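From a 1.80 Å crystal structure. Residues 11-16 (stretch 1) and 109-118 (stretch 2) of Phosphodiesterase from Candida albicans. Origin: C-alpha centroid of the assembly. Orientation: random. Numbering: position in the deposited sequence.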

# COMPACT_ATOMS: atom_id res chain seq x y z
N GLU A 11 -24.13 26.89 -7.86
CA GLU A 11 -22.98 27.31 -7.08
C GLU A 11 -23.38 27.42 -5.61
O GLU A 11 -24.52 27.77 -5.29
N ILE A 12 -22.44 27.09 -4.72
CA ILE A 12 -22.65 27.11 -3.27
C ILE A 12 -21.51 27.90 -2.64
O ILE A 12 -20.70 27.34 -1.89
N PRO A 13 -21.43 29.21 -2.94
CA PRO A 13 -20.22 30.00 -2.62
C PRO A 13 -19.88 30.09 -1.14
O PRO A 13 -18.72 30.28 -0.80
N GLN A 14 -20.89 29.96 -0.27
CA GLN A 14 -20.69 30.03 1.18
C GLN A 14 -19.68 28.99 1.69
O GLN A 14 -19.01 29.24 2.70
N VAL A 15 -19.57 27.85 1.01
CA VAL A 15 -18.66 26.77 1.41
C VAL A 15 -17.51 26.51 0.43
O VAL A 15 -16.67 25.65 0.69
N THR A 16 -17.45 27.26 -0.67
CA THR A 16 -16.54 26.95 -1.77
C THR A 16 -15.19 27.69 -1.69
O THR A 16 -15.16 28.90 -1.59
N ASP A 109 -30.53 22.48 2.43
CA ASP A 109 -30.28 22.89 3.85
C ASP A 109 -28.91 23.56 3.97
O ASP A 109 -27.88 22.89 4.10
N GLU A 110 -28.90 24.89 3.93
CA GLU A 110 -27.66 25.68 3.97
C GLU A 110 -26.94 25.60 5.31
O GLU A 110 -25.71 25.57 5.36
N GLY A 111 -27.71 25.60 6.40
CA GLY A 111 -27.17 25.55 7.75
C GLY A 111 -26.51 24.22 8.06
O GLY A 111 -25.44 24.18 8.67
N LYS A 112 -27.15 23.13 7.64
CA LYS A 112 -26.60 21.78 7.82
C LYS A 112 -25.34 21.61 6.97
O LYS A 112 -24.32 21.12 7.46
N LEU A 113 -25.41 22.01 5.70
CA LEU A 113 -24.29 21.88 4.77
C LEU A 113 -23.05 22.64 5.25
O LEU A 113 -21.96 22.08 5.30
N TYR A 114 -23.23 23.90 5.62
CA TYR A 114 -22.12 24.73 6.08
C TYR A 114 -21.48 24.15 7.36
O TYR A 114 -20.26 24.08 7.48
N GLN A 115 -22.33 23.74 8.31
CA GLN A 115 -21.89 23.17 9.58
C GLN A 115 -21.11 21.87 9.37
O GLN A 115 -20.04 21.66 9.95
N GLU A 116 -21.68 21.00 8.54
CA GLU A 116 -21.05 19.74 8.18
C GLU A 116 -19.68 19.95 7.54
O GLU A 116 -18.69 19.33 7.94
N ILE A 117 -19.61 20.83 6.54
CA ILE A 117 -18.35 21.11 5.85
C ILE A 117 -17.35 21.80 6.77
O ILE A 117 -16.17 21.48 6.75
N SER A 118 -17.82 22.75 7.58
CA SER A 118 -16.93 23.46 8.49
C SER A 118 -16.33 22.52 9.53
O SER A 118 -15.13 22.56 9.80

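No hydrogen bond crosses this contact, although the Gln 14 amide NE2 comes within 3.5 Å of the Glu 110 O; the two stretches are held together by side-chain packing, with 337 Å² buried in total. The irregular segment 11-16 meets a helix that begins at Glu 110 and continues beyond Ser 118, and the helix answers with residues spaced three and four apart: Glu 110, Leu 113, Tyr 114 and Ile 117.

Val 15 packs against three helix residues. Its CA-to-CB bond points toward the helix, and its rotamer is m. Its CB packs 3.7 Å from CD1 of Ile 117 (m, t), its CG1 lies 3.8 Å from CD1 of Tyr 114, and its CG2 is 4.3 Å from CD2 of Leu 113. Leu 113, chi1 t and chi2 p, also points in, and its CD2 meets CD1 of Ile 12 (p, t) at 4.3 Å. These are apolar contacts, with no hydrogen bond among them.

Gln 14 is the most covered residue, with 89 Å² under the helix. Its p, t side chain reaches in toward the start of the helix: NE2 stands 3.5 Å from the backbone O of Glu 110, an oxygen already accepting from N of Tyr 114 at 3.0 Å, and 4.0 Å from CD2 of Leu 113. The CA-to-CB bond of Tyr 114 points sideways to stretch 1, and with chi1 t the ring edge meets the backbone of Gln 14, CE1 to O at 3.5 Å.

The loop secures its own shape: Thr 16 OG1 donates to Ile 12 O at 2.7 Å, and Val 15 N reaches the same oxygen at 3.2 Å. Thr 16 points away from the helix, and Asp 109 and Gln 115 point away from stretch 1. The rule is economical: inward aliphatics at the centre, longer polar or aromatic chains beside them.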

# COMPACT_ATOMS: atom_id res chain seq x y z
CB GLU A 11 -22.44 28.64 -7.59
CG GLU A 11 -21.73 28.52 -8.93
CD GLU A 11 -21.20 29.84 -9.45
OE1 GLU A 11 -20.68 30.65 -8.65
OE2 GLU A 11 -21.31 30.07 -10.67
CB ILE A 12 -22.74 25.69 -2.67
CG1 ILE A 12 -21.56 24.80 -3.11
CG2 ILE A 12 -24.04 25.01 -3.08
CD1 ILE A 12 -21.54 23.44 -2.44
CB PRO A 13 -20.54 31.39 -3.18
CG PRO A 13 -22.03 31.44 -3.28
CD PRO A 13 -22.47 30.04 -3.58
CB GLN A 14 -22.02 29.86 1.93
CG GLN A 14 -22.82 28.61 1.55
CD GLN A 14 -23.67 28.06 2.68
OE1 GLN A 14 -23.72 28.62 3.78
NE2 GLN A 14 -24.35 26.95 2.42
CB VAL A 15 -19.43 25.45 1.65
CG1 VAL A 15 -20.44 25.62 2.78
CG2 VAL A 15 -20.12 24.96 0.38
CB THR A 16 -17.20 27.30 -3.12
OG1 THR A 16 -18.46 26.62 -3.24
CG2 THR A 16 -16.31 26.88 -4.29
CB ASP A 109 -30.39 21.66 4.77
CG ASP A 109 -30.68 22.03 6.23
OD1 ASP A 109 -30.39 23.17 6.65
OD2 ASP A 109 -31.20 21.16 6.96
CB GLU A 110 -27.93 27.15 3.66
CG GLU A 110 -28.41 27.43 2.24
CD GLU A 110 -28.44 28.91 1.91
OE1 GLU A 110 -28.05 29.73 2.77
OE2 GLU A 110 -28.86 29.26 0.78
CB LYS A 112 -27.63 20.71 7.45
CG LYS A 112 -27.29 19.32 7.95
CD LYS A 112 -27.89 18.22 7.09
CE LYS A 112 -29.40 18.12 7.26
NZ LYS A 112 -30.03 17.28 6.21
CB LEU A 113 -24.68 22.39 3.37
CG LEU A 113 -23.59 22.36 2.29
CD1 LEU A 113 -23.28 20.92 1.88
CD2 LEU A 113 -24.00 23.18 1.08
CB TYR A 114 -22.58 26.17 6.32
CG TYR A 114 -21.46 27.11 6.70
CD1 TYR A 114 -20.83 27.89 5.74
CD2 TYR A 114 -21.02 27.20 8.01
CE1 TYR A 114 -19.80 28.75 6.08
CE2 TYR A 114 -19.99 28.05 8.36
CZ TYR A 114 -19.38 28.82 7.39
OH TYR A 114 -18.36 29.67 7.73
CB GLN A 115 -23.10 22.93 10.49
CG GLN A 115 -22.76 22.53 11.92
CD GLN A 115 -22.49 21.05 12.10
OE1 GLN A 115 -23.09 20.20 11.43
NE2 GLN A 115 -21.58 20.72 13.01
CB GLU A 116 -21.98 18.98 7.23
CG GLU A 116 -21.93 17.47 7.36
CD GLU A 116 -23.06 16.76 6.62
OE1 GLU A 116 -24.17 17.32 6.54
OE2 GLU A 116 -22.82 15.63 6.13
CB ILE A 117 -18.57 21.93 4.56
CG1 ILE A 117 -19.31 21.08 3.53
CG2 ILE A 117 -17.24 22.39 3.97
CD1 ILE A 117 -19.87 21.87 2.36
CB SER A 118 -17.65 24.61 9.20
OG SER A 118 -16.69 25.40 9.89